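Local coordinates for protein BauA (Acinetobacter baumannii, PDB 6HCP) that imports iron as a TonB-dependent outer-membrane transporter, acting as the receptor for ferric preacinetobactin of Acinetobacter baumannii, at residues Q508-E514 / A530-P536; D555-R561 / L584-K590; Y109-D115 / P152-G158. All coordinates share one frame. Numbering follows the deposited sequence.

Contact 1 of 3, residues Q508-E514 / A530-P536. With C8E ((hydroxyethyloxy)tri(ethyloxy)octane), chain B; EDO (1,2-ethanediol), chain S.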
loop_
_atom_site.group_PDB
_atom_site.type_symbol
_atom_site.label_atom_id
_atom_site.label_comp_id
_atom_site.label_asym_id
_atom_site.label_seq_id
_atom_site.Cartn_x
_atom_site.Cartn_y
_atom_site.Cartn_z
ATOM N N GLN A 508 -39.351 30.633 -5.215
ATOM C CA GLN A 508 -38.638 31.215 -4.106
ATOM C C GLN A 508 -37.250 31.692 -4.561
ATOM O O GLN A 508 -36.530 30.965 -5.268
ATOM C CB GLN A 508 -38.518 30.165 -3.000
ATOM C CG GLN A 508 -39.872 29.724 -2.455
ATOM C CD GLN A 508 -40.471 30.837 -1.633
ATOM O OE1 GLN A 508 -40.020 31.119 -0.531
ATOM N NE2 GLN A 508 -41.555 31.419 -2.143
ATOM N N LYS A 509 -36.888 32.914 -4.154
ATOM C CA LYS A 509 -35.685 33.571 -4.656
ATOM C C LYS A 509 -34.501 33.360 -3.709
ATOM O O LYS A 509 -34.397 33.991 -2.647
ATOM C CB LYS A 509 -35.921 35.063 -4.879
ATOM C CG LYS A 509 -36.914 35.388 -5.970
ATOM C CD LYS A 509 -37.307 36.854 -6.016
ATOM C CE LYS A 509 -38.158 37.143 -7.234
ATOM N NZ LYS A 509 -38.512 38.586 -7.340
ATOM N N THR A 510 -33.526 32.587 -4.200
ATOM C CA THR A 510 -32.176 32.604 -3.691
ATOM C C THR A 510 -31.495 33.854 -4.262
ATOM O O THR A 510 -31.702 34.168 -5.425
ATOM C CB THR A 510 -31.450 31.310 -4.094
ATOM O OG1 THR A 510 -32.047 30.202 -3.409
ATOM C CG2 THR A 510 -29.966 31.366 -3.811
ATOM N N LYS A 511 -30.689 34.540 -3.449
ATOM C CA LYS A 511 -30.095 35.818 -3.882
ATOM C C LYS A 511 -28.599 35.803 -3.605
ATOM O O LYS A 511 -28.170 35.551 -2.482
ATOM C CB LYS A 511 -30.726 37.001 -3.141
ATOM C CG LYS A 511 -32.233 37.125 -3.340
ATOM C CD LYS A 511 -32.887 38.253 -2.564
ATOM C CE LYS A 511 -34.322 38.443 -3.019
ATOM N NZ LYS A 511 -35.062 39.361 -2.120
ATOM N N GLN A 512 -27.836 36.157 -4.637
ATOM C CA GLN A 512 -26.386 36.251 -4.558
ATOM C C GLN A 512 -25.927 37.688 -4.824
ATOM O O GLN A 512 -26.354 38.328 -5.779
ATOM C CB GLN A 512 -25.749 35.346 -5.606
ATOM C CG GLN A 512 -24.244 35.521 -5.706
ATOM C CD GLN A 512 -23.646 34.529 -6.673
ATOM O OE1 GLN A 512 -23.437 33.362 -6.330
ATOM N NE2 GLN A 512 -23.474 34.959 -7.919
ATOM N N GLN A 513 -24.971 38.128 -4.018
ATOM C CA GLN A 513 -24.063 39.210 -4.391
ATOM C C GLN A 513 -22.645 38.656 -4.402
ATOM O O GLN A 513 -22.271 37.912 -3.486
ATOM C CB GLN A 513 -24.139 40.340 -3.364
ATOM C CG GLN A 513 -25.440 41.110 -3.407
ATOM C CD GLN A 513 -25.418 42.230 -2.393
ATOM O OE1 GLN A 513 -24.573 43.122 -2.443
ATOM N NE2 GLN A 513 -26.239 42.088 -1.373
ATOM N N GLU A 514 -21.841 39.110 -5.373
ATOM C CA GLU A 514 -20.492 38.601 -5.573
ATOM C C GLU A 514 -19.582 39.758 -5.997
ATOM O O GLU A 514 -19.983 40.592 -6.806
ATOM C CB GLU A 514 -20.501 37.488 -6.617
ATOM C CG GLU A 514 -19.126 36.964 -6.976
ATOM C CD GLU A 514 -19.099 35.724 -7.859
ATOM O OE1 GLU A 514 -20.186 35.268 -8.283
ATOM O OE2 GLU A 514 -17.963 35.230 -8.143
ATOM N N ALA A 530 -15.542 36.654 -3.580
ATOM C CA ALA A 530 -16.269 36.670 -2.348
ATOM C C ALA A 530 -17.759 36.763 -2.681
ATOM O O ALA A 530 -18.153 37.465 -3.609
ATOM C CB ALA A 530 -15.819 37.821 -1.499
ATOM N N PHE A 531 -18.581 36.042 -1.926
ATOM C CA PHE A 531 -19.986 35.989 -2.226
ATOM C C PHE A 531 -20.786 35.893 -0.934
ATOM O O PHE A 531 -20.310 35.429 0.086
ATOM C CB PHE A 531 -20.300 34.805 -3.147
ATOM C CG PHE A 531 -20.019 33.454 -2.534
ATOM C CD1 PHE A 531 -20.938 32.839 -1.701
ATOM C CD2 PHE A 531 -18.842 32.784 -2.818
ATOM C CE1 PHE A 531 -20.676 31.590 -1.152
ATOM C CE2 PHE A 531 -18.579 31.542 -2.267
ATOM C CZ PHE A 531 -19.508 30.935 -1.450
ATOM N N GLU A 532 -22.038 36.336 -1.027
ATOM C CA GLU A 532 -23.044 36.071 -0.036
ATOM C C GLU A 532 -24.299 35.609 -0.773
ATOM O O GLU A 532 -24.748 36.268 -1.723
ATOM C CB GLU A 532 -23.346 37.307 0.817
ATOM C CG GLU A 532 -24.509 37.094 1.761
ATOM C CD GLU A 532 -24.801 38.267 2.688
ATOM O OE1 GLU A 532 -23.973 38.535 3.574
ATOM O OE2 GLU A 532 -25.811 38.935 2.470
ATOM N N ILE A 533 -24.796 34.430 -0.388
ATOM C CA ILE A 533 -25.965 33.864 -1.042
ATOM C C ILE A 533 -26.967 33.515 0.059
ATOM O O ILE A 533 -26.658 32.643 0.884
ATOM C CB ILE A 533 -25.616 32.605 -1.847
ATOM C CG1 ILE A 533 -24.576 32.865 -2.937
ATOM C CG2 ILE A 533 -26.879 31.976 -2.418
ATOM C CD1 ILE A 533 -23.901 31.605 -3.452
ATOM N N THR A 534 -28.191 34.035 -0.059
ATOM C CA THR A 534 -29.274 33.673 0.844
ATOM C C THR A 534 -30.259 32.772 0.117
ATOM O O THR A 534 -30.698 33.084 -0.980
ATOM C CB THR A 534 -29.968 34.910 1.438
ATOM O OG1 THR A 534 -30.467 35.704 0.362
ATOM C CG2 THR A 534 -29.029 35.721 2.300
ATOM N N LYS A 535 -30.691 31.708 0.807
ATOM C CA LYS A 535 -31.647 30.771 0.240
ATOM C C LYS A 535 -32.808 30.611 1.217
ATOM O O LYS A 535 -32.622 30.213 2.370
ATOM C CB LYS A 535 -31.012 29.401 -0.028
ATOM C CG LYS A 535 -31.958 28.379 -0.643
ATOM C CD LYS A 535 -31.294 27.013 -0.965
ATOM C CE LYS A 535 -32.012 26.209 -2.019
ATOM N NZ LYS A 535 -33.353 25.748 -1.582
ATOM N N PRO A 536 -34.050 30.848 0.762
ATOM C CA PRO A 536 -35.199 30.723 1.657
ATOM C C PRO A 536 -35.644 29.262 1.829
ATOM O O PRO A 536 -35.387 28.422 0.965
ATOM C CB PRO A 536 -36.304 31.552 0.981
ATOM C CG PRO A 536 -35.912 31.603 -0.477
ATOM C CD PRO A 536 -34.397 31.433 -0.540
HETATM C C1 C8E B . -16.111 35.131 5.097
HETATM C C2 C8E B . -16.874 35.481 3.834
HETATM C C3 C8E B . -16.785 36.961 3.465
HETATM C C4 C8E B . -17.902 37.400 2.523
HETATM C C5 C8E B . -18.636 38.605 3.097
HETATM C C6 C8E B . -19.730 39.083 2.153
HETATM C C7 C8E B . -19.249 39.140 0.702
HETATM C C8 C8E B . -20.212 39.949 -0.160
HETATM O O9 C8E B . -19.588 40.241 -1.404
HETATM C C10 C8E B . -20.485 40.887 -2.316
HETATM C C11 C8E B . -20.240 42.403 -2.378
HETATM O O12 C8E B . -21.064 43.024 -3.382
HETATM C C13 C8E B . -20.569 44.279 -3.862
HETATM C C14 C8E B . -21.197 44.584 -5.215
HETATM O O15 C8E B . -22.293 43.698 -5.493
HETATM C C16 C8E B . -23.547 44.386 -5.607
HETATM C C17 C8E B . -24.242 44.086 -6.931
HETATM O O18 C8E B . -23.510 44.613 -8.048
HETATM C C19 C8E B . -23.988 45.892 -8.473
HETATM C C20 C8E B . -23.404 46.224 -9.835
HETATM O O21 C8E B . -23.007 44.974 -10.399
HETATM C C1 EDO S . -27.938 38.909 -1.818
HETATM O O1 EDO S . -28.531 40.185 -1.568
HETATM C C2 EDO S . -27.031 38.612 -0.660
HETATM O O2 EDO S . -27.833 38.659 0.524
HETATM O O HOH W 1 -33.061 35.046 -0.377
#

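Contact 2 of 3, residues D555-R561 / L584-K590. With EDO (1,2-ethanediol), chain E.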
loop_
_atom_site.group_PDB
_atom_site.type_symbol
_atom_site.label_atom_id
_atom_site.label_comp_id
_atom_site.label_asym_id
_atom_site.label_seq_id
_atom_site.Cartn_x
_atom_site.Cartn_y
_atom_site.Cartn_z
ATOM N N ASP A 555 -40.335 31.943 5.638
ATOM C CA ASP A 555 -39.515 32.789 6.505
ATOM C C ASP A 555 -38.129 32.176 6.775
ATOM O O ASP A 555 -37.309 32.807 7.423
ATOM C CB ASP A 555 -40.160 32.945 7.892
ATOM C CG ASP A 555 -41.370 33.851 7.920
ATOM O OD1 ASP A 555 -41.625 34.491 6.889
ATOM O OD2 ASP A 555 -42.110 33.809 8.930
ATOM N N GLY A 556 -37.933 30.898 6.469
ATOM C CA GLY A 556 -36.655 30.270 6.807
ATOM C C GLY A 556 -35.550 30.828 5.924
ATOM O O GLY A 556 -35.809 31.284 4.811
ATOM N N GLU A 557 -34.306 30.736 6.390
ATOM C CA GLU A 557 -33.204 31.207 5.599
ATOM C C GLU A 557 -31.916 30.471 5.964
ATOM O O GLU A 557 -31.588 30.314 7.145
ATOM C CB GLU A 557 -33.020 32.705 5.803
ATOM C CG GLU A 557 -31.943 33.296 4.905
ATOM C CD GLU A 557 -31.773 34.792 5.101
ATOM O OE1 GLU A 557 -31.024 35.207 6.035
ATOM O OE2 GLU A 557 -32.351 35.525 4.285
ATOM N N GLN A 558 -31.122 30.211 4.920
ATOM C CA GLN A 558 -29.723 29.863 5.043
ATOM C C GLN A 558 -28.924 30.945 4.302
ATOM O O GLN A 558 -29.329 31.398 3.226
ATOM C CB GLN A 558 -29.474 28.483 4.439
ATOM C CG GLN A 558 -28.000 28.059 4.489
ATOM C CD GLN A 558 -27.765 26.615 4.101
ATOM O OE1 GLN A 558 -28.644 25.770 4.229
ATOM N NE2 GLN A 558 -26.590 26.330 3.560
ATOM N N ARG A 559 -27.817 31.359 4.898
ATOM C CA ARG A 559 -26.941 32.356 4.327
ATOM C C ARG A 559 -25.525 31.794 4.245
ATOM O O ARG A 559 -24.918 31.503 5.266
ATOM C CB ARG A 559 -26.901 33.616 5.199
ATOM C CG ARG A 559 -26.084 34.748 4.594
ATOM C CD ARG A 559 -26.030 35.968 5.514
ATOM N NE ARG A 559 -25.361 35.686 6.774
ATOM C CZ ARG A 559 -25.679 36.250 7.943
ATOM N NH1 ARG A 559 -25.077 35.872 9.055
ATOM N NH2 ARG A 559 -26.582 37.210 7.992
ATOM N N ASN A 560 -25.031 31.658 3.014
ATOM C CA ASN A 560 -23.679 31.189 2.751
ATOM C C ASN A 560 -22.810 32.376 2.320
ATOM O O ASN A 560 -23.055 32.993 1.285
ATOM C CB ASN A 560 -23.652 30.110 1.663
ATOM C CG ASN A 560 -24.182 28.766 2.093
ATOM O OD1 ASN A 560 -24.880 28.659 3.105
ATOM N ND2 ASN A 560 -23.959 27.756 1.253
ATOM N N ARG A 561 -21.805 32.670 3.138
ATOM C CA ARG A 561 -20.804 33.636 2.821
ATOM C C ARG A 561 -19.506 32.885 2.553
ATOM O O ARG A 561 -19.135 31.993 3.312
ATOM C CB ARG A 561 -20.589 34.618 3.977
ATOM C CG ARG A 561 -21.739 35.583 4.211
ATOM C CD ARG A 561 -21.591 36.343 5.532
ATOM N NE ARG A 561 -22.566 37.423 5.595
ATOM C CZ ARG A 561 -22.916 38.096 6.696
ATOM N NH1 ARG A 561 -22.347 37.834 7.858
ATOM N NH2 ARG A 561 -23.816 39.059 6.613
ATOM N N LEU A 584 -15.887 28.962 3.807
ATOM C CA LEU A 584 -17.333 29.051 3.692
ATOM C C LEU A 584 -17.935 29.166 5.090
ATOM O O LEU A 584 -17.568 28.399 5.993
ATOM C CB LEU A 584 -17.820 27.787 2.983
ATOM C CG LEU A 584 -19.328 27.602 2.899
ATOM C CD1 LEU A 584 -19.912 28.574 1.889
ATOM C CD2 LEU A 584 -19.661 26.174 2.518
ATOM N N ASP A 585 -18.897 30.083 5.224
ATOM C CA ASP A 585 -19.675 30.236 6.431
ATOM C C ASP A 585 -21.140 30.002 6.078
ATOM O O ASP A 585 -21.830 30.924 5.637
ATOM C CB ASP A 585 -19.452 31.625 7.038
ATOM C CG ASP A 585 -20.294 31.882 8.267
ATOM O OD1 ASP A 585 -20.502 30.907 9.005
ATOM O OD2 ASP A 585 -20.897 32.985 8.343
ATOM N N PRO A 586 -21.625 28.741 6.166
ATOM C CA PRO A 586 -22.987 28.393 5.783
ATOM C C PRO A 586 -23.881 28.393 7.026
ATOM O O PRO A 586 -23.757 27.499 7.873
ATOM C CB PRO A 586 -22.812 26.987 5.191
ATOM C CG PRO A 586 -21.656 26.394 5.971
ATOM C CD PRO A 586 -20.860 27.542 6.562
ATOM N N GLU A 587 -24.598 29.503 7.234
ATOM C CA GLU A 587 -25.288 29.736 8.505
ATOM C C GLU A 587 -26.800 29.584 8.321
ATOM O O GLU A 587 -27.389 30.134 7.397
ATOM C CB GLU A 587 -24.951 31.118 9.070
ATOM C CG GLU A 587 -25.703 31.395 10.374
ATOM C CD GLU A 587 -25.335 32.690 11.091
ATOM O OE1 GLU A 587 -24.265 33.185 10.843
ATOM O OE2 GLU A 587 -26.134 33.188 11.887
ATOM N N LEU A 588 -27.433 28.885 9.266
ATOM C CA LEU A 588 -28.878 28.785 9.330
ATOM C C LEU A 588 -29.386 30.016 10.098
ATOM O O LEU A 588 -29.272 30.058 11.305
ATOM C CB LEU A 588 -29.287 27.496 10.034
ATOM C CG LEU A 588 -28.718 26.206 9.435
ATOM C CD1 LEU A 588 -29.241 25.006 10.206
ATOM C CD2 LEU A 588 -29.111 26.101 7.966
ATOM N N THR A 589 -29.728 31.075 9.362
ATOM C CA THR A 589 -30.007 32.376 9.996
ATOM C C THR A 589 -31.430 32.413 10.556
ATOM O O THR A 589 -31.655 33.029 11.600
ATOM C CB THR A 589 -29.773 33.542 9.032
ATOM O OG1 THR A 589 -30.535 33.274 7.856
ATOM C CG2 THR A 589 -28.307 33.729 8.731
ATOM N N LYS A 590 -32.373 31.726 9.903
ATOM C CA LYS A 590 -33.755 31.690 10.387
ATOM C C LYS A 590 -34.308 30.277 10.227
ATOM O O LYS A 590 -34.352 29.745 9.126
ATOM C CB LYS A 590 -34.609 32.717 9.639
ATOM C CG LYS A 590 -34.070 34.141 9.691
ATOM C CD LYS A 590 -34.687 35.083 8.677
ATOM C CE LYS A 590 -33.853 36.324 8.435
ATOM N NZ LYS A 590 -34.397 37.123 7.312
HETATM C C1 EDO E . -32.793 26.602 6.202
HETATM O O1 EDO E . -33.472 27.554 5.385
HETATM C C2 EDO E . -32.836 27.168 7.613
HETATM O O2 EDO E . -34.174 27.036 8.098
HETATM O O HOH W 2 -23.385 33.527 6.569
HETATM O O HOH W 3 -25.681 36.106 11.794
#

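Contact 3 of 3, residues Y109-D115 / P152-G158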
loop_
_atom_site.group_PDB
_atom_site.type_symbol
_atom_site.label_atom_id
_atom_site.label_comp_id
_atom_site.label_asym_id
_atom_site.label_seq_id
_atom_site.Cartn_x
_atom_site.Cartn_y
_atom_site.Cartn_z
ATOM N N TYR A 109 -24.170 24.913 -1.435
ATOM C CA TYR A 109 -25.549 24.537 -1.684
ATOM C C TYR A 109 -25.607 23.345 -2.644
ATOM O O TYR A 109 -24.817 23.259 -3.577
ATOM C CB TYR A 109 -26.327 25.688 -2.323
ATOM C CG TYR A 109 -26.661 26.807 -1.373
ATOM C CD1 TYR A 109 -27.517 26.614 -0.310
ATOM C CD2 TYR A 109 -26.077 28.052 -1.530
ATOM C CE1 TYR A 109 -27.831 27.647 0.552
ATOM C CE2 TYR A 109 -26.345 29.082 -0.648
ATOM C CZ TYR A 109 -27.258 28.888 0.369
ATOM O OH TYR A 109 -27.596 29.925 1.188
ATOM N N ALA A 110 -26.620 22.502 -2.465
ATOM C CA ALA A 110 -26.819 21.353 -3.340
ATOM C C ALA A 110 -26.902 21.833 -4.790
ATOM O O ALA A 110 -27.475 22.880 -5.093
ATOM C CB ALA A 110 -28.061 20.593 -2.935
ATOM N N SER A 111 -26.265 21.073 -5.685
ATOM C CA SER A 111 -26.413 21.226 -7.103
ATOM C C SER A 111 -26.849 19.883 -7.690
ATOM O O SER A 111 -26.067 18.930 -7.727
ATOM C CB SER A 111 -25.142 21.722 -7.755
ATOM O OG SER A 111 -25.320 21.848 -9.170
ATOM N N SER A 112 -28.128 19.791 -8.058
ATOM C CA SER A 112 -28.743 18.503 -8.401
ATOM C C SER A 112 -28.199 17.992 -9.734
ATOM O O SER A 112 -28.088 18.762 -10.723
ATOM C CB SER A 112 -30.261 18.628 -8.443
ATOM O OG SER A 112 -30.865 17.432 -8.928
ATOM N N THR A 113 -28.004 16.675 -9.814
ATOM C CA THR A 113 -27.690 16.021 -11.065
ATOM C C THR A 113 -28.780 16.298 -12.099
ATOM O O THR A 113 -28.515 16.315 -13.294
ATOM C CB THR A 113 -27.477 14.519 -10.850
ATOM O OG1 THR A 113 -28.641 13.949 -10.235
ATOM C CG2 THR A 113 -26.249 14.275 -10.001
ATOM N N ASN A 114 -30.016 16.442 -11.623
ATOM C CA ASN A 114 -31.167 16.663 -12.501
ATOM C C ASN A 114 -31.061 17.998 -13.259
ATOM O O ASN A 114 -31.833 18.221 -14.191
ATOM C CB ASN A 114 -32.471 16.807 -11.716
ATOM C CG ASN A 114 -33.028 15.546 -11.110
ATOM O OD1 ASN A 114 -34.046 15.625 -10.425
ATOM N ND2 ASN A 114 -32.312 14.431 -11.207
ATOM N N ASP A 115 -30.191 18.902 -12.784
ATOM C CA ASP A 115 -30.153 20.303 -13.188
ATOM C C ASP A 115 -28.964 20.613 -14.102
ATOM O O ASP A 115 -28.638 21.778 -14.337
ATOM C CB ASP A 115 -30.147 21.226 -11.964
ATOM C CG ASP A 115 -31.486 21.233 -11.235
ATOM O OD1 ASP A 115 -32.458 20.710 -11.819
ATOM O OD2 ASP A 115 -31.537 21.692 -10.071
ATOM N N PRO A 152 -33.987 25.289 -13.437
ATOM C CA PRO A 152 -33.886 23.890 -13.861
ATOM C C PRO A 152 -34.816 22.984 -13.068
ATOM O O PRO A 152 -35.371 23.379 -12.032
ATOM C CB PRO A 152 -32.404 23.582 -13.600
ATOM C CG PRO A 152 -32.072 24.461 -12.415
ATOM C CD PRO A 152 -32.828 25.760 -12.667
ATOM N N PRO A 153 -35.000 21.719 -13.505
ATOM C CA PRO A 153 -36.111 20.912 -13.015
ATOM C C PRO A 153 -36.156 20.649 -11.508
ATOM O O PRO A 153 -37.253 20.524 -10.978
ATOM C CB PRO A 153 -35.926 19.583 -13.764
ATOM C CG PRO A 153 -35.246 19.958 -15.034
ATOM C CD PRO A 153 -34.327 21.098 -14.650
ATOM N N ALA A 154 -34.996 20.543 -10.830
ATOM C CA ALA A 154 -34.990 20.268 -9.391
ATOM C C ALA A 154 -34.853 21.555 -8.561
ATOM O O ALA A 154 -34.862 21.510 -7.332
ATOM C CB ALA A 154 -33.898 19.297 -9.023
ATOM N N GLY A 155 -34.745 22.705 -9.224
ATOM C CA GLY A 155 -34.682 24.008 -8.531
ATOM C C GLY A 155 -33.465 24.178 -7.627
ATOM O O GLY A 155 -33.503 24.968 -6.692
ATOM N N SER A 156 -32.343 23.499 -7.929
ATOM C CA SER A 156 -31.140 23.674 -7.121
ATOM C C SER A 156 -30.449 24.980 -7.526
ATOM O O SER A 156 -30.628 25.447 -8.656
ATOM C CB SER A 156 -30.207 22.451 -7.202
ATOM O OG SER A 156 -29.638 22.313 -8.494
ATOM N N VAL A 157 -29.661 25.568 -6.615
ATOM C CA VAL A 157 -29.157 26.933 -6.785
ATOM C C VAL A 157 -27.637 27.060 -6.599
ATOM O O VAL A 157 -27.097 28.163 -6.704
ATOM C CB VAL A 157 -29.890 27.897 -5.823
ATOM C CG1 VAL A 157 -31.399 27.854 -6.061
ATOM C CG2 VAL A 157 -29.565 27.623 -4.356
ATOM N N GLY A 158 -26.916 25.964 -6.358
ATOM C CA GLY A 158 -25.498 26.086 -6.018
ATOM C C GLY A 158 -24.642 26.524 -7.210
ATOM O O GLY A 158 -23.613 27.186 -7.058
HETATM O O HOH W 4 -29.588 24.093 -4.041
HETATM O O HOH W 5 -27.473 24.018 -8.947
#

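Contact 1 of 3, residues Q508-E514 / A530-P536
Two neighbouring strands of the transmembrane beta barrel, 508-520 and 524-541, form an antiparallel hairpin, and residues 508-514 and 530-536 are a regular part of it: their axes run at 173° and come within 4.6 Å. At Ala530 the carbonyl O receives a CA-H...O contact from Glu514 CA (3.3 Å), while the detergent C8E lies along this end of the pair. Phe531 faces Glu514 in a non-hydrogen-bonded pair; its ring leans away from the partner strand onto Arg107 of the plug. On that same face Glu514 forms a salt bridge with Arg107 and hydrogen bonds with Tyr481 and Asn483, so its buried charge is compensated. Glu532 pairs with Gln513 by two backbone bonds, Gln513 N to Glu532 O at 3.0 Å and Glu532 N to Gln513 O at 2.9 Å. On the other face its carboxylate meets Arg561 in a salt bridge and a bound ethanediol, which Gln513 NE2 also holds. Ile533, a beta-branched residue suited to a strand, packs CG2 against Thr510 CG2 (3.4 Å) on the plug side, near Gln512, whose amide pairs with Asn483. Thr534 closes the next hydrogen-bonded pair with Lys511, N to O at 2.9 Å both ways. Lys535 sets the aliphatic start of its side chain, CG, 3.3 Å from Thr510 OG1 and continues onto Val157 of the plug. Pro536 has no N-H to offer: its CD sits 3.3 Å from Lys509 O, which instead accepts a hydrogen bond from a water, 2.8 Å from its O and also bonded to Thr534 OG1.

Contact 2 of 3, residues D555-R561 / L584-K590
This is an antiparallel strand pairing interrupted by a bulge, in the barrel wall where strands 549-569 and 575-590 form a hairpin. The segments 555-561 and 584-590 run at 170° with axes 4.6 Å apart. From Gln558 to Arg561 the ladder is regular: Arg561 N to Asp585 O is 3.0 Å and Asp585 N to Arg561 O 2.7 Å; Arg559 and Glu587 exchange two backbone bonds of 2.8 Å, N to O in each direction. Between them Pro586 occupies a non-hydrogen-bonded site opposite Asn560, yet its missing N-H costs this pair nothing. Asn560 OD1 lies 3.4 Å from Pro586 CB and accepts Gln558 NE2 at 2.9 Å, while Asn560 ND2 donates to Arg107 O of the plug. The face bearing Glu557, Arg559, Arg561, Asp585, Glu587 and Lys590 is rich in charge. Arg559 NH1 makes a salt bridge to Glu587 OE1 (3.3 Å, weak as a hydrogen bond), and a water joins NH1 (2.8 Å) to Glu587 OE2 (3.0 Å); Thr589 CG2 lies over one face of the guanidinium. Arg561 turns instead to Glu532 in the neighbouring strand. At Glu557 the register slips by one. Its O accepts Lys590 N at 3.2 Å and, weakly, Thr589 N at 3.0 Å, and Glu557 N donates to Lys590 O at 2.9 Å. Thr589 is the extra residue: its helical phi/psi of -81°/-33° breaks the extended chain, and its CA-to-CB bond points toward the partner strand, where OG1 donates to Glu557 OE1 in a short hydrogen bond (2.7 Å). Lys590 NZ adds a long salt bridge, 4.0 Å from Glu557 OE2. Two residues thus face one: a classic beta bulge.

Contact 3 of 3, residues Y109-D115 / P152-G158
Both segments belong to the plug domain that fills the barrel, and here the carboxylate of Asp115 ties a type I beta turn, Pro152 to Gly155, to the loop following strand 109-110. Asp115 OD1 accepts Ala154 N at 2.7 Å; OD2 accepts Ser156 N at 2.9 Å and the hydroxyl Ser156 OG at a very short 2.5 Å. An aspartate suits the place because one oxygen takes Ala154 N within the turn and the other Ser156 N just after it. Gly155 N is satisfied within the turn by Pro152 O (3.0 Å), and its positive phi of 63° is easily adopted by glycine. With its proton directed at Asp115 OD2, Ser156 OG accepts Ser112 N at 3.0 Å and a water at 2.8 Å, which also meets Ser111 OG. Ser112 OG in turn accepts Asn114 N (3.0 Å), an ST turn, while Asn114 ND2 goes to Phe127 O. Farther along, Ala110 O takes a water at 2.7 Å, which bridges to Val157 N (3.0 Å), and a weak bond from Gly158 N at 3.4 Å. Gly158 has no side chain for a reason of space: its CA already lies 3.8 Å from Tyr109 O, where a CB would collide.

Following the chain, contact 3 comes first and closes a 36-residue loop within the plug domain. Contact 1 then closes a 15-residue loop and contact 2 a 22-residue loop, each being a hairpin of the barrel; the three follow in series, with none nested or crossed. Contacts 1 and 2 sit side by side in one sheet, since strands 524-541 and 549-569 are neighbours: Lys535 N probably donates to Gln558 O (2.8 Å) between them. Tyr109 carries contact 3 to this wall, its OH at 2.9 Å from Ile533 O, a probable hydrogen bond, and its ring packing on Asn560 of contact 2, so plug and barrel meet here.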